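Local coordinates for protein glutathionyl-hydroquinone reductase PcpF (Sphingobium chlorophenolicum, PDB 4FQU) that reduces glutathionyl-hydroquinones to hydroquinones at the expense of glutathione, a step in the breakdown of the pollutant pentachlorophenol, at residues V24-Y30 with D113-R119; L105-Y109 with V120-W126. All coordinates share one frame; numbering follows the deposited sequence.

Contact 1. Residues V24-Y30 with D113-R119; sequences VRKESQY and DPTYTGR
D113 meets Y30 at the start of the second segment. Its carboxylate oxygen OD2 lies 4.0 Å from Y30 OH, so the phenol end faces the acid without closing on it. D113 follows the helix and begins a type I beta turn that ends at Y116, whose backbone N bonds to D113 O. The turn delivers the main aromatic of the contact. Y116, with CG anti to its backbone N (chi1 177°), extends its ring toward residues 24-30, where it meets two of their side chains. The Y30 ring crosses it at a slant, Y30 CE2 standing 3.9 Å from Y116 CE1. From the opposite direction comes the extended chain of Q29, whose amide is nearly parallel to the phenol ring (planes 16° apart), with Q29 CD 3.9 Å from Y116 CE1. The ring is also fixed from within its own segment: Y116 OH bonds to R119 O at 2.8 Å, in the carbonyl plane and at the ring edge. This loop joins helix 106-112 to strand 124-127 in the thioredoxin-like N-terminal domain of the glutathione transferase fold; it packs against residues 24-30 and against the N-terminal hairpin, with backbone hydrogen bonds between Y116 and G7 and between G118 and L4. T117 next sends methyl CG2 against V24 CG2 at 3.6 Å, while its hydroxyl bonds to I5 O. At G118 the backbones come near, G118 CA being 3.8 Å from R25 O and 4.2 Å from V24 CG1. R119, assigned to glutathione binding by similarity, closes the walk: its CG and CD methylenes pack on the K26 backbone and reach its side chain, R119 CD 3.7 Å from K26 CB. K26 O sits at the edge of the R119 guanidinium, near its plane.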
loop_
_atom_site.group_PDB
_atom_site.type_symbol
_atom_site.label_atom_id
_atom_site.label_comp_id
_atom_site.label_asym_id
_atom_site.label_seq_id
_atom_site.Cartn_x
_atom_site.Cartn_y
_atom_site.Cartn_z
ATOM N N VAL A 24 -22.666 -24.833 2.176
ATOM C CA VAL A 24 -23.251 -23.544 1.752
ATOM C C VAL A 24 -22.809 -23.070 0.330
ATOM O O VAL A 24 -21.614 -22.854 0.071
ATOM C CB VAL A 24 -22.936 -22.440 2.778
ATOM C CG1 VAL A 24 -23.173 -21.080 2.195
ATOM C CG2 VAL A 24 -23.747 -22.634 4.024
ATOM N N ARG A 25 -23.783 -22.907 -0.575
ATOM C CA ARG A 25 -23.527 -22.499 -1.958
ATOM C C ARG A 25 -23.080 -21.055 -1.934
ATOM O O ARG A 25 -23.782 -20.216 -1.379
ATOM C CB ARG A 25 -24.788 -22.677 -2.843
ATOM C CG ARG A 25 -25.155 -24.149 -3.171
ATOM C CD ARG A 25 -26.242 -24.326 -4.241
ATOM N NE ARG A 25 -25.910 -23.598 -5.472
ATOM C CZ ARG A 25 -26.761 -22.843 -6.190
ATOM N NH1 ARG A 25 -28.044 -22.717 -5.809
ATOM N NH2 ARG A 25 -26.332 -22.214 -7.308
ATOM N N LYS A 26 -21.936 -20.741 -2.531
ATOM C CA LYS A 26 -21.396 -19.380 -2.441
ATOM C C LYS A 26 -21.573 -18.556 -3.725
ATOM O O LYS A 26 -21.328 -17.358 -3.775
ATOM C CB LYS A 26 -19.914 -19.435 -2.054
ATOM C CG LYS A 26 -19.589 -20.356 -0.877
ATOM C CD LYS A 26 -19.651 -19.645 0.464
ATOM C CE LYS A 26 -18.780 -20.353 1.481
ATOM N NZ LYS A 26 -18.571 -19.530 2.713
ATOM N N GLU A 27 -21.987 -19.216 -4.781
ATOM C CA GLU A 27 -22.182 -18.558 -6.058
ATOM C C GLU A 27 -23.415 -17.648 -6.056
ATOM O O GLU A 27 -24.184 -17.610 -5.090
ATOM C CB GLU A 27 -22.301 -19.616 -7.172
ATOM C CG GLU A 27 -23.378 -20.663 -6.939
ATOM C CD GLU A 27 -22.901 -21.916 -6.183
ATOM O OE1 GLU A 27 -23.606 -22.943 -6.308
ATOM O OE2 GLU A 27 -21.857 -21.896 -5.474
ATOM N N SER A 28 -23.621 -16.929 -7.151
ATOM C CA SER A 28 -24.848 -16.169 -7.312
ATOM C C SER A 28 -26.010 -17.136 -7.556
ATOM O O SER A 28 -26.040 -17.835 -8.567
ATOM C CB SER A 28 -24.687 -15.214 -8.482
ATOM O OG SER A 28 -23.372 -14.717 -8.507
ATOM N N GLN A 29 -26.963 -17.204 -6.642
ATOM C CA GLN A 29 -28.003 -18.207 -6.823
ATOM C C GLN A 29 -29.248 -17.788 -7.608
ATOM O O GLN A 29 -30.239 -18.505 -7.579
ATOM C CB GLN A 29 -28.472 -18.732 -5.474
ATOM C CG GLN A 29 -27.399 -19.281 -4.580
ATOM C CD GLN A 29 -27.965 -19.649 -3.229
ATOM O OE1 GLN A 29 -27.367 -19.319 -2.190
ATOM N NE2 GLN A 29 -29.139 -20.319 -3.225
ATOM N N TYR A 30 -29.238 -16.641 -8.276
ATOM C CA TYR A 30 -30.452 -16.146 -8.918
ATOM C C TYR A 30 -30.106 -15.777 -10.335
ATOM O O TYR A 30 -29.642 -14.668 -10.575
ATOM C CB TYR A 30 -30.948 -14.907 -8.199
ATOM C CG TYR A 30 -31.536 -15.224 -6.860
ATOM C CD1 TYR A 30 -32.730 -15.897 -6.759
ATOM C CD2 TYR A 30 -30.900 -14.859 -5.687
ATOM C CE1 TYR A 30 -33.276 -16.198 -5.527
ATOM C CE2 TYR A 30 -31.436 -15.176 -4.426
ATOM C CZ TYR A 30 -32.632 -15.847 -4.355
ATOM O OH TYR A 30 -33.208 -16.174 -3.131
ATOM N N ASP A 113 -37.316 -14.901 0.547
ATOM C CA ASP A 113 -37.104 -16.321 0.858
ATOM C C ASP A 113 -36.544 -16.451 2.287
ATOM O O ASP A 113 -35.350 -16.259 2.525
ATOM C CB ASP A 113 -36.098 -16.864 -0.129
ATOM C CG ASP A 113 -35.706 -18.307 0.132
ATOM O OD1 ASP A 113 -36.062 -18.859 1.220
ATOM O OD2 ASP A 113 -35.012 -18.863 -0.783
ATOM N N PRO A 114 -37.418 -16.764 3.247
ATOM C CA PRO A 114 -37.129 -16.554 4.657
ATOM C C PRO A 114 -36.079 -17.462 5.243
ATOM O O PRO A 114 -35.540 -17.154 6.325
ATOM C CB PRO A 114 -38.473 -16.823 5.297
ATOM C CG PRO A 114 -39.409 -16.367 4.306
ATOM C CD PRO A 114 -38.853 -16.993 3.065
ATOM N N THR A 115 -35.758 -18.543 4.546
ATOM C CA THR A 115 -34.767 -19.466 5.073
ATOM C C THR A 115 -33.478 -19.436 4.271
ATOM O O THR A 115 -32.571 -20.207 4.540
ATOM C CB THR A 115 -35.331 -20.882 5.105
ATOM O OG1 THR A 115 -35.966 -21.168 3.844
ATOM C CG2 THR A 115 -36.343 -20.980 6.216
ATOM N N TYR A 116 -33.411 -18.547 3.286
ATOM C CA TYR A 116 -32.267 -18.430 2.390
ATOM C C TYR A 116 -30.911 -18.732 3.017
ATOM O O TYR A 116 -30.536 -18.158 4.025
ATOM C CB TYR A 116 -32.232 -17.038 1.773
ATOM C CG TYR A 116 -31.040 -16.782 0.884
ATOM C CD1 TYR A 116 -31.052 -17.131 -0.471
ATOM C CD2 TYR A 116 -29.906 -16.182 1.373
ATOM C CE1 TYR A 116 -29.950 -16.890 -1.312
ATOM C CE2 TYR A 116 -28.811 -15.936 0.528
ATOM C CZ TYR A 116 -28.843 -16.295 -0.805
ATOM O OH TYR A 116 -27.757 -16.034 -1.603
ATOM N N THR A 117 -30.164 -19.633 2.393
ATOM C CA THR A 117 -28.786 -19.865 2.793
ATOM C C THR A 117 -27.858 -19.478 1.672
ATOM O O THR A 117 -27.870 -20.130 0.635
ATOM C CB THR A 117 -28.522 -21.343 3.034
ATOM O OG1 THR A 117 -29.614 -21.923 3.772
ATOM C CG2 THR A 117 -27.191 -21.507 3.744
ATOM N N GLY A 118 -27.050 -18.449 1.865
ATOM C CA GLY A 118 -26.003 -18.187 0.905
ATOM C C GLY A 118 -25.295 -16.896 1.150
ATOM O O GLY A 118 -25.422 -16.315 2.229
ATOM N N ARG A 119 -24.540 -16.404 0.178
ATOM C CA ARG A 119 -23.954 -15.097 0.457
ATOM C C ARG A 119 -24.978 -13.998 0.186
ATOM O O ARG A 119 -26.015 -14.246 -0.414
ATOM C CB ARG A 119 -22.641 -14.885 -0.265
ATOM C CG ARG A 119 -21.937 -16.169 -0.582
ATOM C CD ARG A 119 -20.707 -15.854 -1.367
ATOM N NE ARG A 119 -19.964 -14.862 -0.632
ATOM C CZ ARG A 119 -19.307 -13.862 -1.195
ATOM N NH1 ARG A 119 -19.300 -13.743 -2.535
ATOM N NH2 ARG A 119 -18.662 -13.000 -0.394
#

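Contact 2. Residues L105-Y109 with V120-W126; sequences LYQVY and VTIPILW
V120 packs its CG1 methyl against the first turn of helix 106-112, and no residue here buries more surface across the contact. The branch stands opposite the V120 backbone N (chi1 178°), a setting that drives it between three neighbours: the backbone of Y106, L105 CG at 3.9 Å and the Y109 ring. The other methyl, V120 CG2, rests on Y106 CB. Y109 is met by residues 120-124 at several places. V120 CA lies over one ring face, 4.2 Å from the Y109 ring centroid, in a CH-pi contact. I124 CD1 approaches Y109 CE1 obliquely. At the far end, Y109 OH is 2.8 Å from T121 O, which sits at the edge of the ring, in its plane; N136 OD1 is a second acceptor for the same hydroxyl proton. L105 meets two isoleucines, its CD2 crossing I122 CG2 at about a right angle, while L105 CD1 slides past I124 CD1 at 3.7 Å. One turn on, V108 CG1 lies 3.8 Å from W126 CZ3. In between runs the cis peptide before P123, a hallmark of thioredoxin-like domains, in which the cis-proline loop lies beside the active site; here I122 touches C53. The chemistry is almost wholly apolar, suggesting that packing largely positions V120-I122, assigned to glutathione by similarity, with a possible Y109 OH to T121 O hydrogen bond as polar link.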
loop_
_atom_site.group_PDB
_atom_site.type_symbol
_atom_site.label_atom_id
_atom_site.label_comp_id
_atom_site.label_asym_id
_atom_site.label_seq_id
_atom_site.Cartn_x
_atom_site.Cartn_y
_atom_site.Cartn_z
ATOM N N LEU A 105 -28.799 -5.229 3.917
ATOM C CA LEU A 105 -28.972 -5.868 2.606
ATOM C C LEU A 105 -29.474 -7.264 2.767
ATOM O O LEU A 105 -30.363 -7.662 2.052
ATOM C CB LEU A 105 -27.695 -5.856 1.771
ATOM C CG LEU A 105 -27.679 -6.440 0.345
ATOM C CD1 LEU A 105 -28.520 -5.664 -0.613
ATOM C CD2 LEU A 105 -26.228 -6.479 -0.164
ATOM N N TYR A 106 -28.918 -8.003 3.726
ATOM C CA TYR A 106 -29.405 -9.361 4.020
ATOM C C TYR A 106 -30.931 -9.442 4.151
ATOM O O TYR A 106 -31.522 -10.408 3.713
ATOM C CB TYR A 106 -28.648 -10.053 5.181
ATOM C CG TYR A 106 -28.950 -9.672 6.635
ATOM C CD1 TYR A 106 -30.185 -9.892 7.199
ATOM C CD2 TYR A 106 -27.959 -9.147 7.453
ATOM C CE1 TYR A 106 -30.439 -9.579 8.522
ATOM C CE2 TYR A 106 -28.208 -8.810 8.769
ATOM C CZ TYR A 106 -29.452 -9.036 9.290
ATOM O OH TYR A 106 -29.714 -8.710 10.591
ATOM N N GLN A 107 -31.579 -8.420 4.701
ATOM C CA GLN A 107 -33.049 -8.399 4.744
ATOM C C GLN A 107 -33.745 -8.357 3.369
ATOM O O GLN A 107 -34.963 -8.585 3.309
ATOM C CB GLN A 107 -33.582 -7.216 5.568
ATOM C CG GLN A 107 -33.396 -7.297 7.034
ATOM C CD GLN A 107 -33.444 -5.948 7.659
ATOM O OE1 GLN A 107 -32.777 -5.017 7.207
ATOM N NE2 GLN A 107 -34.252 -5.810 8.690
ATOM N N VAL A 108 -33.024 -8.020 2.291
ATOM C CA VAL A 108 -33.619 -8.042 0.965
ATOM C C VAL A 108 -33.734 -9.493 0.543
ATOM O O VAL A 108 -34.796 -9.937 0.108
ATOM C CB VAL A 108 -32.806 -7.277 -0.092
ATOM C CG1 VAL A 108 -33.468 -7.402 -1.464
ATOM C CG2 VAL A 108 -32.685 -5.816 0.272
ATOM N N TYR A 109 -32.657 -10.253 0.706
ATOM C CA TYR A 109 -32.694 -11.678 0.356
ATOM C C TYR A 109 -33.780 -12.417 1.091
ATOM O O TYR A 109 -34.442 -13.298 0.529
ATOM C CB TYR A 109 -31.358 -12.361 0.603
ATOM C CG TYR A 109 -30.320 -12.016 -0.451
ATOM C CD1 TYR A 109 -29.608 -10.807 -0.422
ATOM C CD2 TYR A 109 -30.053 -12.887 -1.466
ATOM C CE1 TYR A 109 -28.660 -10.502 -1.372
ATOM C CE2 TYR A 109 -29.119 -12.589 -2.430
ATOM C CZ TYR A 109 -28.421 -11.411 -2.386
ATOM O OH TYR A 109 -27.512 -11.192 -3.391
ATOM N N VAL A 120 -24.726 -12.806 0.706
ATOM C CA VAL A 120 -25.676 -11.694 0.577
ATOM C C VAL A 120 -24.923 -10.561 -0.078
ATOM O O VAL A 120 -24.292 -9.756 0.644
ATOM C CB VAL A 120 -26.243 -11.166 1.956
ATOM C CG1 VAL A 120 -27.150 -10.000 1.718
ATOM C CG2 VAL A 120 -27.029 -12.233 2.704
ATOM N N THR A 121 -24.995 -10.522 -1.423
ATOM C CA THR A 121 -24.231 -9.611 -2.278
ATOM C C THR A 121 -25.027 -8.585 -3.108
ATOM O O THR A 121 -26.262 -8.694 -3.273
ATOM C CB THR A 121 -23.413 -10.397 -3.272
ATOM O OG1 THR A 121 -24.229 -10.834 -4.382
ATOM C CG2 THR A 121 -22.817 -11.533 -2.600
ATOM N N ILE A 122 -24.301 -7.576 -3.616
ATOM C CA ILE A 122 -24.832 -6.694 -4.660
ATOM C C ILE A 122 -24.004 -6.915 -5.890
ATOM O O ILE A 122 -22.866 -7.329 -5.767
ATOM C CB ILE A 122 -24.726 -5.219 -4.280
ATOM C CG1 ILE A 122 -23.271 -4.818 -4.067
ATOM C CG2 ILE A 122 -25.534 -4.908 -3.028
ATOM C CD1 ILE A 122 -23.141 -3.574 -3.142
ATOM N N PRO A 123 -24.535 -6.598 -7.075
ATOM C CA PRO A 123 -25.822 -5.995 -7.403
ATOM C C PRO A 123 -26.944 -7.017 -7.467
ATOM O O PRO A 123 -26.651 -8.190 -7.705
ATOM C CB PRO A 123 -25.582 -5.449 -8.809
ATOM C CG PRO A 123 -24.587 -6.339 -9.374
ATOM C CD PRO A 123 -23.651 -6.607 -8.249
ATOM N N ILE A 124 -28.192 -6.579 -7.266
ATOM C CA ILE A 124 -29.354 -7.453 -7.272
ATOM C C ILE A 124 -30.342 -6.801 -8.197
ATOM O O ILE A 124 -30.598 -5.622 -8.058
ATOM C CB ILE A 124 -29.999 -7.497 -5.886
ATOM C CG1 ILE A 124 -28.976 -7.943 -4.857
ATOM C CG2 ILE A 124 -31.211 -8.405 -5.880
ATOM C CD1 ILE A 124 -29.479 -7.955 -3.421
ATOM N N LEU A 125 -30.893 -7.521 -9.156
ATOM C CA LEU A 125 -31.931 -6.937 -9.958
ATOM C C LEU A 125 -33.201 -7.523 -9.413
ATOM O O LEU A 125 -33.399 -8.716 -9.469
ATOM C CB LEU A 125 -31.729 -7.275 -11.429
ATOM C CG LEU A 125 -32.732 -6.736 -12.443
ATOM C CD1 LEU A 125 -32.592 -5.286 -12.524
ATOM C CD2 LEU A 125 -32.478 -7.317 -13.774
ATOM N N TRP A 126 -34.045 -6.665 -8.859
ATOM C CA TRP A 126 -35.203 -7.100 -8.065
ATOM C C TRP A 126 -36.483 -6.992 -8.882
ATOM O O TRP A 126 -36.712 -5.977 -9.514
ATOM C CB TRP A 126 -35.312 -6.236 -6.810
ATOM C CG TRP A 126 -36.502 -6.404 -6.002
ATOM C CD1 TRP A 126 -37.620 -5.694 -6.116
ATOM C CD2 TRP A 126 -36.710 -7.303 -4.912
ATOM N NE1 TRP A 126 -38.547 -6.089 -5.188
ATOM C CE2 TRP A 126 -38.003 -7.079 -4.428
ATOM C CE3 TRP A 126 -35.932 -8.280 -4.301
ATOM C CZ2 TRP A 126 -38.548 -7.793 -3.392
ATOM C CZ3 TRP A 126 -36.466 -8.979 -3.259
ATOM C CH2 TRP A 126 -37.771 -8.734 -2.820
#

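Overall arrangement
The two contacts share one loop: contact 1 uses it up to R119 and contact 2 takes over at V120, so the boundary falls inside the set 119-122 assigned to glutathione by similarity. Their centres are 10 Å apart. Aromatic rings carry the join, with Y116 CZ 3.7 Å from Y109 CD2, the planes at about 40°, and Y30 CE2 4.0 Å from Y109 CD2. Contact 2 lies beside the likely catalytic centre, the side chains of I122 and C53, the probable nucleophile, about 4 Å apart, as are those of L105 and W86, a glutathione residue by similarity. Contact 1 reaches this site through R119 and S28, whose OG bonds to OE1 of E137, likewise assigned.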